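Local coordinates for ethylbenzene dehydrogenase alpha-subunit (Aromatoleum aromaticum, PDB 2IVF), which belongs to the molybdopterin oxidoreductase family and binds MGD, MD1, a molybdenum atom and an iron/sulfur cluster as the alpha-subunit of its complex, at residues A[302-305]-A[306-310]; A[587-590]-A[591-595]; A[928-931]-A[932-936]; A[794-798]-A[799-803]. All coordinates share one frame; numbering follows the deposited sequence.

Overall arrangement
Two of the four contacts hold the organic cofactors, and two lie elsewhere in the chain. Contact 1 starts a helix whose first residue, Asp303, grips the guanine end of MGD. Contact 3 is a short 3-10 turn that binds the pterin amine of MD1; its centre is about 32 Å from that of contact 1, with nearest atoms about 16 Å apart. The Asp933 side chain of contact 3 stays about 12 Å from the molybdenum atom. Contact 2, a loop turn, has its centre about 29 Å from that of contact 3. Contact 4, a helical turn, lies across the chain's centre from contact 3, centre to centre about 45 Å.

Contact 1 of 4, residues A[302-305]-A[306-310]; sequences SDAA and FWLGL. With MGD (2-amino-5,6-dimercapto-7-methyl-3,7,8a,9-tetrahydro-8-oxa-1,3,9,10-tetraaza-anthracen-4-one guanosine dinucleotide), chain M.
The carbonyl oxygen of Asp303 meets both aromatic rings of the next helical turn. It lies at the edge of Phe306, near the ring plane, and approaches Trp307 obliquely, with Asp303 O 3.2 Å from Trp307 CD1. The two rings also meet each other: Phe306 CE2 stands 3.8 Å above the centre of one Trp307 face, while Trp307 CD1 sits at the edge of the Phe306 ring. Leu310 CD1 lies over one Phe306 face, offset toward the rim. Phe306 reaches this place with CG anti to its backbone N (chi1 167°).

The third flat group, the carboxylate of Asp303, reads the guanine of MGD with both oxygens. MGD N1 donates to Asp303 OD1 at 2.8 Å, almost straight at 176°, and MGD N2 donates to Asp303 OD2 at 2.6 Å along a more bent path. Two bonds side by side should hold the carboxylate in place against the guanine. Asp303 opens the helix, so the helix's amino end would be expected to stabilise its negative charge. Behind it the backbone ladder begins: Trp307 N donates to Asp303 O at 3.0 Å and Leu308 N to Ala304 O at 2.8 Å. Ser302, at the N-cap position, makes no capping bond with its side chain; its OG turns to Arg299 O instead.

Helix 303-316 is buried here. Helix 454-467 packs on Asp303, Ala304 and Trp307, helix 414-421 on Ser302, Ala305 and Phe306, and Ile281 of strand 277-281 touches the side chains of Asp303, Phe306 and Trp307.

Contact 2 of 4, residues A[587-590]-A[591-595]; sequences WTND and HIRPA
Trp587 and His591 form an edge-to-face aromatic pair, the indole edge directed at the imidazole face. Ring centroids are 5.2 Å apart, planes 80° apart, and Trp587 CE3 comes 3.7 Å from His591 CG. The edge of the imidazole meets Thr588 N, 3.2 Å from His591 CD2, while Thr588 OG1 stands out of the ring plane on the side opposite the indole. Apolar contact is slighter: Ile592 CD1 rests 4.1 Å from Trp587 CB.

Among the hydrogen bonds, Thr588 O takes two donors. Ile592 N reaches it in the carbonyl plane at 3.1 Å, whereas His591 N comes from well above that plane. On the same residue, OG1 accepts a weak bond from Asp590 N at 3.3 Å; it can do so because it stands between the backbone N and the carbonyl carbon (chi1 67°).

Two waters add further links. One donates to Asp590 O and accepts a weak bond from His591 ND1; another joins Asp590 O to Arg593 NH1, 2.7 Å and 3.1 Å from them. Outside the turn, Arg593 NE is salt-bridged to Asp184, and Asp590 OD1 is bonded to His713.

Thr588 thus heads a tight turn with a weak ST-turn bond, followed by an inverse gamma turn centred on Ile592, in the loop between helix 574-583 and strand 602-606.

Contact 3 of 4, residues A[928-931]-A[932-936]; sequences GWKP and YDILL. With MD1 (phosphoric acid 4-(2-amino-4-oxo-3,4,5,6,-tetrahydro-pteridin-6-yl)-2-hydroxy-3,4-dimercapto-but-3-en-yl ester guanylate ester), chain N.
Pro931 and Ile934 close the 3-10 turn that carries part of the MD1 pocket, in the molybdopterin dinucleotide binding region of the chain. Ile934 N donates to Pro931 O at 3.0 Å, from far above the carbonyl plane (52° out of it). The branch methyl Ile934 CG2 presses on the same oxygen, 3.2 Å away, and Pro931 CD faces Ile934 CB. One residue back, Lys930 CG lies 3.9 Å from Ile934 CD1; the lysine chain then bends away, and its NZ forms a salt bridge with Asp900.

The turn presents two neighbouring side chains to one amine of MD1. MD1 N16 donates to Tyr932 OH at 2.9 Å, nearly straight at 167°, and makes a second, weak bond to Asp933 OD2 at 3.0 Å. The other carboxylate oxygen, Asp933 OD1, leans on Pro931 CB at 3.5 Å, the two side chains crossing at about a right angle, so the proline probably limits how far the carboxylate can swing. Leu936 CD1 sits over one face of the Tyr932 ring near the rim. That methyl also touches MD1 N16, 3.4 Å off, adding an apolar wall beside the amine.

Around the turn, helix 617-625 meets Pro931 through Ala618 and Ile934 through Lys619. Ile845 of strand 843-846 touches Tyr932 and Leu936, strand 969-975 backs Leu935 and Leu936, and upstream Trp929 NE1 bonds to Val111 O of the beta-subunit chain.

Contact 4 of 4, residues A[794-798]-A[799-803]; sequences PMRWH and FDDKK
Arg796 and Asp800, one turn apart on the short helix that starts at Arg796, form an i to i+4 salt bridge. Arg796 NH1 donates to Asp800 OD2 at 2.9 Å, with the oxygen in the guanidinium plane and offering its anti lone pair. The backbone runs with it, Asp800 N bonding to Arg796 O and Phe799 N to Met795 O. With CG anti to the backbone N (chi1 -161°) and a bend at chi3, the arginine chain crosses the aspartate at a slant, and Arg796 CG also comes 3.2 Å from Asp800 OD2.

Asp801 takes part through water. One water links Arg796 NH2 to Asp801 OD2, another links Arg796 NH1 to Asp801 OD1, and both sit at the guanidinium edge. The Asp801 carboxylate lies nearly parallel to the Trp797 ring, planes 11° apart, with OD2 3.6 Å from Trp797 CD1. Lys803 runs alongside the indole in the same direction, its NZ 3.6 Å from Trp797 CE3.

The outer shell fixes these groups. Glu785 forms a salt bridge with Arg796 NH2 and accepts a hydrogen bond from Trp797 NE1, Asn784 holds Arg796 NE, and Asp526 forms a salt bridge with Lys803 NZ.

Past Asp801 the chain turns through Lys802, which has positive phi, and folds back so that Lys803 N reaches Trp797 O at 2.9 Å. The same reversal brings Lys803 O to His798, where ND1 donates to it over 2.7 Å at 170°, the oxygen lying in the imidazole plane.

Contact 1 of 4, residues A[302-305]-A[306-310]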
# COMPACT_ATOMS: atom_id res chain seq x y z
N SER A 302 23.34 -11.19 2.13
CA SER A 302 24.71 -10.99 2.51
C SER A 302 24.96 -9.92 3.56
O SER A 302 26.14 -9.56 3.77
CB SER A 302 25.55 -10.64 1.28
OG SER A 302 25.19 -9.38 0.75
N ASP A 303 23.90 -9.37 4.16
CA ASP A 303 24.04 -8.26 5.09
C ASP A 303 25.04 -8.45 6.23
O ASP A 303 25.66 -7.48 6.67
CB ASP A 303 22.70 -7.90 5.72
CG ASP A 303 21.69 -7.43 4.70
OD1 ASP A 303 21.47 -8.13 3.68
OD2 ASP A 303 21.04 -6.40 4.97
N ALA A 304 25.18 -9.67 6.73
CA ALA A 304 26.17 -9.94 7.79
C ALA A 304 27.54 -9.47 7.38
O ALA A 304 28.26 -8.89 8.18
CB ALA A 304 26.24 -11.40 8.12
N ALA A 305 27.94 -9.77 6.15
CA ALA A 305 29.27 -9.40 5.69
C ALA A 305 29.41 -7.87 5.72
O ALA A 305 30.48 -7.33 6.02
CB ALA A 305 29.55 -9.98 4.30
N PHE A 306 28.36 -7.18 5.34
CA PHE A 306 28.40 -5.70 5.36
C PHE A 306 28.64 -5.23 6.78
O PHE A 306 29.56 -4.46 7.06
CB PHE A 306 27.16 -5.09 4.73
CG PHE A 306 27.01 -3.60 4.99
CD1 PHE A 306 27.74 -2.66 4.25
CD2 PHE A 306 26.18 -3.15 5.98
CE1 PHE A 306 27.62 -1.31 4.54
CE2 PHE A 306 26.08 -1.82 6.26
CZ PHE A 306 26.80 -0.89 5.53
N TRP A 307 27.85 -5.73 7.70
CA TRP A 307 27.90 -5.24 9.07
C TRP A 307 29.15 -5.71 9.79
O TRP A 307 29.71 -4.96 10.59
CB TRP A 307 26.66 -5.64 9.85
CG TRP A 307 25.48 -4.91 9.46
CD1 TRP A 307 24.45 -5.39 8.76
CD2 TRP A 307 25.20 -3.55 9.73
NE1 TRP A 307 23.52 -4.41 8.55
CE2 TRP A 307 23.96 -3.26 9.16
CE3 TRP A 307 25.88 -2.53 10.43
CZ2 TRP A 307 23.37 -2.01 9.25
CZ3 TRP A 307 25.28 -1.28 10.50
CH2 TRP A 307 24.04 -1.04 9.93
N LEU A 308 29.66 -6.88 9.44
CA LEU A 308 30.91 -7.30 10.01
C LEU A 308 32.07 -6.41 9.45
O LEU A 308 33.04 -6.11 10.14
CB LEU A 308 31.13 -8.78 9.73
CG LEU A 308 30.13 -9.71 10.46
CD1 LEU A 308 30.25 -11.17 9.97
CD2 LEU A 308 30.35 -9.64 11.98
N GLY A 309 31.98 -6.05 8.19
CA GLY A 309 32.95 -5.12 7.59
C GLY A 309 32.97 -3.80 8.35
O GLY A 309 34.06 -3.27 8.67
N LEU A 310 31.79 -3.30 8.69
CA LEU A 310 31.68 -2.08 9.48
C LEU A 310 32.32 -2.27 10.86
O LEU A 310 32.98 -1.38 11.37
CB LEU A 310 30.22 -1.65 9.65
CG LEU A 310 29.69 -0.59 8.67
CD1 LEU A 310 29.96 -0.90 7.19
CD2 LEU A 310 28.22 -0.27 8.94
PB MGD M . 9.31 -6.03 3.68
O1B MGD M . 8.14 -5.45 2.95
O2B MGD M . 9.45 -7.50 3.60
O3B MGD M . 9.41 -5.66 5.21
O3A MGD M . 7.24 -4.52 5.93
PA MGD M . 8.83 -4.39 6.06
O1A MGD M . 9.16 -3.09 5.47
O2A MGD M . 9.25 -4.66 7.42
O5' MGD M . 10.67 -5.37 3.14
C5' MGD M . 10.93 -5.38 1.73
C4' MGD M . 12.39 -5.00 1.46
O4' MGD M . 13.25 -6.04 1.93
C3' MGD M . 12.50 -5.09 -0.04
O3' MGD M . 12.26 -3.78 -0.55
C2' MGD M . 13.96 -5.53 -0.24
O2' MGD M . 14.71 -4.47 -0.87
C1' MGD M . 14.45 -5.81 1.18
N9 MGD M . 15.27 -7.05 1.18
C8 MGD M . 14.94 -8.27 0.73
N7 MGD M . 15.93 -9.14 0.95
C5 MGD M . 16.91 -8.44 1.56
C6 MGD M . 18.19 -8.72 2.02
O6 MGD M . 18.76 -9.81 1.94
N1 MGD M . 18.90 -7.67 2.63
C2 MGD M . 18.42 -6.36 2.77
N2 MGD M . 19.20 -5.40 3.37
N3 MGD M . 17.18 -6.12 2.34
C4 MGD M . 16.46 -7.12 1.73
C10 MGD M . 6.58 -5.65 6.37
C11 MGD M . 5.40 -5.21 7.21
O11 MGD M . 4.61 -4.40 6.43
C12 MGD M . 4.59 -6.36 7.84
S12 MGD M . 5.36 -7.84 8.38
C13 MGD M . 3.24 -6.22 7.99
S13 MGD M . 2.34 -7.50 8.73
C14 MGD M . 2.53 -5.00 7.51
N15 MGD M . 1.93 -5.35 6.20
C16 MGD M . 1.72 -4.38 5.20
C17 MGD M . 1.03 -4.63 4.04
O17 MGD M . 0.57 -5.76 3.79
N18 MGD M . 0.89 -3.57 3.12
C19 MGD M . 1.38 -2.32 3.34
N19 MGD M . 1.19 -1.39 2.39
N20 MGD M . 2.07 -2.12 4.47
C21 MGD M . 2.22 -3.09 5.39
N22 MGD M . 2.93 -2.85 6.56
C23 MGD M . 3.60 -3.89 7.29

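Contact 2 of 4, residues A[587-590]-A[591-595]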
# COMPACT_ATOMS: atom_id res chain seq x y z
N TRP A 587 11.79 -29.82 23.27
CA TRP A 587 10.42 -29.64 22.83
C TRP A 587 9.61 -30.75 23.42
O TRP A 587 10.06 -31.89 23.39
CB TRP A 587 10.32 -29.64 21.30
CG TRP A 587 11.25 -28.61 20.70
CD1 TRP A 587 12.51 -28.83 20.25
CD2 TRP A 587 11.03 -27.19 20.59
NE1 TRP A 587 13.08 -27.66 19.83
CE2 TRP A 587 12.19 -26.64 20.00
CE3 TRP A 587 9.95 -26.34 20.87
CZ2 TRP A 587 12.31 -25.28 19.74
CZ3 TRP A 587 10.07 -25.00 20.59
CH2 TRP A 587 11.24 -24.47 20.02
N THR A 588 8.43 -30.41 23.94
CA THR A 588 7.54 -31.31 24.67
C THR A 588 6.24 -31.53 23.90
O THR A 588 6.07 -30.96 22.81
CB THR A 588 7.20 -30.72 26.02
OG1 THR A 588 6.41 -29.54 25.84
CG2 THR A 588 8.50 -30.37 26.80
N ASN A 589 5.33 -32.34 24.44
CA ASN A 589 4.03 -32.56 23.78
C ASN A 589 3.12 -31.35 23.78
O ASN A 589 2.10 -31.34 23.06
CB ASN A 589 3.26 -33.75 24.39
CG ASN A 589 2.15 -34.32 23.40
OD1 ASN A 589 1.41 -33.56 22.71
ND2 ASN A 589 2.07 -35.64 23.32
N ASP A 590 3.42 -30.34 24.59
CA ASP A 590 2.62 -29.10 24.53
C ASP A 590 3.06 -28.14 23.44
O ASP A 590 2.39 -27.14 23.18
CB ASP A 590 2.57 -28.41 25.89
CG ASP A 590 1.74 -29.18 26.89
OD1 ASP A 590 1.01 -30.11 26.48
OD2 ASP A 590 1.80 -28.85 28.09
N HIS A 591 4.20 -28.46 22.84
CA HIS A 591 4.72 -27.81 21.62
C HIS A 591 4.35 -28.58 20.36
O HIS A 591 4.05 -28.01 19.34
CB HIS A 591 6.26 -27.72 21.65
CG HIS A 591 6.80 -26.93 22.81
ND1 HIS A 591 6.42 -25.63 23.05
CD2 HIS A 591 7.66 -27.26 23.80
CE1 HIS A 591 7.05 -25.19 24.13
NE2 HIS A 591 7.79 -26.17 24.61
N ILE A 592 4.42 -29.89 20.40
CA ILE A 592 4.21 -30.68 19.20
C ILE A 592 2.74 -31.13 19.10
O ILE A 592 2.41 -32.23 19.40
CB ILE A 592 5.18 -31.85 19.15
CG1 ILE A 592 6.61 -31.28 19.06
CG2 ILE A 592 4.86 -32.76 17.92
CD1 ILE A 592 7.69 -32.19 19.50
N ARG A 593 1.89 -30.22 18.64
CA ARG A 593 0.45 -30.42 18.54
C ARG A 593 -0.02 -29.91 17.18
O ARG A 593 0.59 -28.95 16.66
CB ARG A 593 -0.30 -29.64 19.63
CG ARG A 593 0.06 -29.99 21.04
CD ARG A 593 -0.78 -29.25 22.07
NE ARG A 593 -2.22 -29.56 21.99
CZ ARG A 593 -3.19 -28.73 22.40
NH1 ARG A 593 -2.89 -27.55 22.94
NH2 ARG A 593 -4.46 -29.06 22.27
N PRO A 594 -1.03 -30.57 16.58
CA PRO A 594 -1.58 -31.83 17.08
C PRO A 594 -0.51 -32.90 17.18
O PRO A 594 0.41 -32.91 16.39
CB PRO A 594 -2.59 -32.26 16.01
CG PRO A 594 -2.79 -31.13 15.12
CD PRO A 594 -1.71 -30.11 15.36
N ALA A 595 -0.64 -33.80 18.15
CA ALA A 595 0.33 -34.86 18.31
C ALA A 595 0.44 -35.60 16.95
O ALA A 595 -0.55 -35.70 16.21
CB ALA A 595 -0.10 -35.80 19.43
O HOH W 1 3.27 -24.58 23.14
O HOH W 2 -0.15 -26.79 24.08

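Contact 3 of 4, residues A[928-931]-A[932-936]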
# COMPACT_ATOMS: atom_id res chain seq x y z
N GLY A 928 -3.86 -20.64 -12.75
CA GLY A 928 -3.88 -21.93 -12.09
C GLY A 928 -3.91 -21.76 -10.58
O GLY A 928 -3.80 -22.75 -9.86
N TRP A 929 -4.08 -20.52 -10.12
CA TRP A 929 -3.98 -20.20 -8.69
C TRP A 929 -2.69 -20.73 -8.04
O TRP A 929 -2.68 -21.12 -6.85
CB TRP A 929 -5.16 -20.75 -7.88
CG TRP A 929 -6.48 -20.31 -8.31
CD1 TRP A 929 -6.85 -19.80 -9.51
CD2 TRP A 929 -7.68 -20.44 -7.55
NE1 TRP A 929 -8.20 -19.54 -9.52
CE2 TRP A 929 -8.73 -19.93 -8.32
CE3 TRP A 929 -7.95 -20.87 -6.25
CZ2 TRP A 929 -10.06 -19.88 -7.87
CZ3 TRP A 929 -9.26 -20.83 -5.79
CH2 TRP A 929 -10.29 -20.33 -6.60
N LYS A 930 -1.60 -20.67 -8.78
CA LYS A 930 -0.30 -21.04 -8.25
C LYS A 930 0.45 -19.72 -7.98
O LYS A 930 1.01 -19.12 -8.89
CB LYS A 930 0.41 -21.89 -9.25
CG LYS A 930 -0.22 -23.30 -9.39
CD LYS A 930 0.17 -24.00 -10.64
CE LYS A 930 1.63 -24.34 -10.74
NZ LYS A 930 1.87 -25.24 -11.92
N PRO A 931 0.53 -19.32 -6.70
CA PRO A 931 1.20 -18.07 -6.44
C PRO A 931 2.70 -18.25 -6.44
O PRO A 931 3.19 -19.36 -6.39
CB PRO A 931 0.68 -17.70 -5.05
CG PRO A 931 0.63 -19.04 -4.40
CD PRO A 931 0.13 -19.98 -5.45
N TYR A 932 3.46 -17.16 -6.46
CA TYR A 932 4.90 -17.33 -6.38
C TYR A 932 5.30 -18.10 -5.13
O TYR A 932 6.29 -18.84 -5.12
CB TYR A 932 5.60 -15.97 -6.46
CG TYR A 932 6.18 -15.37 -5.22
CD1 TYR A 932 5.41 -14.54 -4.37
CD2 TYR A 932 7.54 -15.47 -4.99
CE1 TYR A 932 5.98 -13.90 -3.27
CE2 TYR A 932 8.13 -14.85 -3.90
CZ TYR A 932 7.36 -14.07 -3.03
OH TYR A 932 7.99 -13.48 -1.97
N ASP A 933 4.49 -17.97 -4.09
CA ASP A 933 4.77 -18.67 -2.82
C ASP A 933 4.85 -20.18 -2.93
O ASP A 933 5.46 -20.84 -2.06
CB ASP A 933 3.73 -18.26 -1.76
CG ASP A 933 3.52 -16.79 -1.74
OD1 ASP A 933 2.82 -16.30 -2.64
OD2 ASP A 933 4.05 -16.11 -0.83
N ILE A 934 4.25 -20.75 -3.99
CA ILE A 934 4.23 -22.18 -4.16
C ILE A 934 5.66 -22.71 -4.17
O ILE A 934 5.90 -23.85 -3.75
CB ILE A 934 3.47 -22.61 -5.44
CG1 ILE A 934 3.15 -24.11 -5.43
CG2 ILE A 934 4.30 -22.34 -6.76
CD1 ILE A 934 2.18 -24.49 -6.50
N LEU A 935 6.62 -21.92 -4.62
CA LEU A 935 8.00 -22.44 -4.78
C LEU A 935 8.97 -22.07 -3.65
O LEU A 935 10.18 -22.31 -3.76
CB LEU A 935 8.58 -22.06 -6.16
CG LEU A 935 8.37 -20.63 -6.66
CD1 LEU A 935 9.27 -19.73 -5.84
CD2 LEU A 935 8.70 -20.57 -8.11
N LEU A 936 8.43 -21.56 -2.54
CA LEU A 936 9.24 -20.87 -1.52
C LEU A 936 9.69 -21.74 -0.37
O LEU A 936 10.65 -21.37 0.30
CB LEU A 936 8.58 -19.60 -1.04
CG LEU A 936 8.38 -18.46 -2.07
CD1 LEU A 936 7.66 -17.28 -1.36
CD2 LEU A 936 9.71 -17.93 -2.79
PB MD1 N . -2.55 -13.34 6.15
O3B MD1 N . -3.12 -12.27 5.14
O1B MD1 N . -2.87 -12.86 7.52
O2B MD1 N . -2.80 -14.73 5.72
O3A MD1 N . -0.99 -13.14 5.95
C10 MD1 N . -0.21 -12.20 6.73
C11 MD1 N . 1.16 -12.23 6.08
O11 MD1 N . 0.98 -11.41 4.88
C12 MD1 N . 2.18 -11.57 6.97
S12 MD1 N . 1.72 -10.57 8.27
C13 MD1 N . 3.52 -11.70 6.72
S13 MD1 N . 4.69 -10.92 7.67
C14 MD1 N . 4.06 -12.54 5.62
N15 MD1 N . 4.84 -11.91 4.61
C16 MD1 N . 5.25 -12.61 3.50
C15 MD1 N . 6.10 -11.96 2.63
O14 MD1 N . 6.49 -10.78 2.84
N17 MD1 N . 6.42 -12.67 1.51
C17 MD1 N . 5.97 -13.97 1.31
N16 MD1 N . 6.36 -14.57 0.20
N18 MD1 N . 5.18 -14.59 2.21
C20 MD1 N . 4.83 -13.92 3.29
N8 MD1 N . 4.07 -14.56 4.23
C7 MD1 N . 3.55 -13.94 5.42
PA MD1 N . -4.32 -12.30 4.07
O1A MD1 N . -4.71 -10.86 3.88
O2A MD1 N . -3.84 -13.02 2.87
O5' MD1 N . -5.50 -13.11 4.72
C5' MD1 N . -6.19 -12.47 5.79
C4' MD1 N . -7.64 -12.54 5.55
O4' MD1 N . -8.19 -11.73 6.58
C1' MD1 N . -9.40 -11.20 6.02
N9 MD1 N . -9.94 -10.03 6.72
C4 MD1 N . -10.99 -10.09 7.52
N3 MD1 N . -11.75 -11.15 7.87
C2 MD1 N . -12.78 -10.99 8.71
N2 MD1 N . -13.54 -12.05 9.08
N1 MD1 N . -13.08 -9.71 9.13
C6 MD1 N . -12.36 -8.59 8.81
O6 MD1 N . -12.67 -7.50 9.29
C5 MD1 N . -11.25 -8.78 7.97
N7 MD1 N . -10.34 -7.98 7.42
C8 MD1 N . -9.54 -8.76 6.68
C2' MD1 N . -9.02 -10.81 4.59
O2' MD1 N . -10.15 -10.77 3.69
C3' MD1 N . -7.96 -11.86 4.21
O3' MD1 N . -8.47 -12.84 3.27

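Contact 4 of 4, residues A[794-798]-A[799-803]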
# COMPACT_ATOMS: atom_id res chain seq x y z
N PRO A 794 13.92 2.20 22.97
CA PRO A 794 14.13 1.10 23.92
C PRO A 794 15.49 1.06 24.57
O PRO A 794 16.40 1.77 24.17
CB PRO A 794 13.98 -0.13 23.02
CG PRO A 794 14.70 0.29 21.79
CD PRO A 794 14.38 1.83 21.62
N MET A 795 15.59 0.20 25.58
CA MET A 795 16.83 -0.26 26.18
C MET A 795 17.47 0.72 27.14
O MET A 795 18.59 0.46 27.64
CB MET A 795 17.82 -0.73 25.13
CG MET A 795 17.23 -1.76 24.17
SD MET A 795 18.44 -2.39 23.02
CE MET A 795 19.43 -3.41 24.11
N ARG A 796 16.76 1.80 27.47
CA ARG A 796 17.27 2.80 28.40
C ARG A 796 17.69 2.18 29.75
O ARG A 796 18.63 2.62 30.34
CB ARG A 796 16.23 3.87 28.66
CG ARG A 796 16.83 5.14 29.24
CD ARG A 796 15.77 6.14 29.69
NE ARG A 796 14.93 5.58 30.74
CZ ARG A 796 15.25 5.51 32.03
NH1 ARG A 796 16.42 5.95 32.50
NH2 ARG A 796 14.36 5.00 32.87
N TRP A 797 16.93 1.22 30.26
CA TRP A 797 17.26 0.61 31.56
C TRP A 797 18.62 -0.10 31.53
O TRP A 797 19.38 -0.12 32.52
CB TRP A 797 16.17 -0.37 31.99
CG TRP A 797 14.83 0.23 32.17
CD1 TRP A 797 14.55 1.54 32.43
CD2 TRP A 797 13.58 -0.45 32.19
NE1 TRP A 797 13.20 1.73 32.54
CE2 TRP A 797 12.57 0.53 32.41
CE3 TRP A 797 13.21 -1.80 32.07
CZ2 TRP A 797 11.22 0.20 32.50
CZ3 TRP A 797 11.86 -2.12 32.14
CH2 TRP A 797 10.88 -1.11 32.32
N HIS A 798 18.90 -0.74 30.40
CA HIS A 798 20.20 -1.36 30.24
C HIS A 798 21.32 -0.34 30.28
O HIS A 798 22.32 -0.54 30.97
CB HIS A 798 20.26 -2.23 28.98
CG HIS A 798 19.17 -3.26 28.93
ND1 HIS A 798 19.03 -4.23 29.89
CD2 HIS A 798 18.15 -3.44 28.06
CE1 HIS A 798 17.98 -4.99 29.60
NE2 HIS A 798 17.43 -4.53 28.49
N PHE A 799 21.14 0.76 29.57
CA PHE A 799 22.20 1.77 29.52
C PHE A 799 22.28 2.69 30.73
O PHE A 799 23.35 2.78 31.38
CB PHE A 799 22.10 2.58 28.22
CG PHE A 799 23.10 3.66 28.14
CD1 PHE A 799 24.44 3.35 28.01
CD2 PHE A 799 22.70 5.00 28.22
CE1 PHE A 799 25.40 4.36 27.96
CE2 PHE A 799 23.64 6.02 28.17
CZ PHE A 799 25.00 5.70 28.06
N ASP A 800 21.18 3.38 31.06
CA ASP A 800 21.16 4.31 32.22
C ASP A 800 21.27 3.60 33.54
O ASP A 800 21.96 4.05 34.44
CB ASP A 800 19.86 5.15 32.27
CG ASP A 800 19.87 6.32 31.28
OD1 ASP A 800 20.95 6.64 30.73
OD2 ASP A 800 18.80 6.93 31.06
N ASP A 801 20.53 2.51 33.68
CA ASP A 801 20.37 1.83 34.95
C ASP A 801 21.30 0.63 35.11
O ASP A 801 21.38 0.03 36.18
CB ASP A 801 18.91 1.38 35.12
CG ASP A 801 17.97 2.55 35.35
OD1 ASP A 801 18.49 3.64 35.67
OD2 ASP A 801 16.74 2.34 35.22
N LYS A 802 21.95 0.26 34.03
CA LYS A 802 22.86 -0.86 34.02
C LYS A 802 22.14 -2.17 34.30
O LYS A 802 22.72 -3.08 34.88
CB LYS A 802 24.03 -0.63 34.97
CG LYS A 802 24.69 0.72 34.81
CD LYS A 802 25.21 0.98 33.40
CE LYS A 802 25.60 2.46 33.23
NZ LYS A 802 25.95 2.75 31.81
N LYS A 803 20.89 -2.22 33.88
CA LYS A 803 20.08 -3.42 34.04
C LYS A 803 20.61 -4.56 33.14
O LYS A 803 20.85 -4.38 31.93
CB LYS A 803 18.61 -3.14 33.75
CG LYS A 803 17.67 -4.22 34.25
CD LYS A 803 16.20 -3.99 33.81
CE LYS A 803 15.25 -5.04 34.37
NZ LYS A 803 13.80 -4.64 34.24
O HOH W 3 15.06 4.14 35.56
O HOH W 4 16.94 5.88 35.42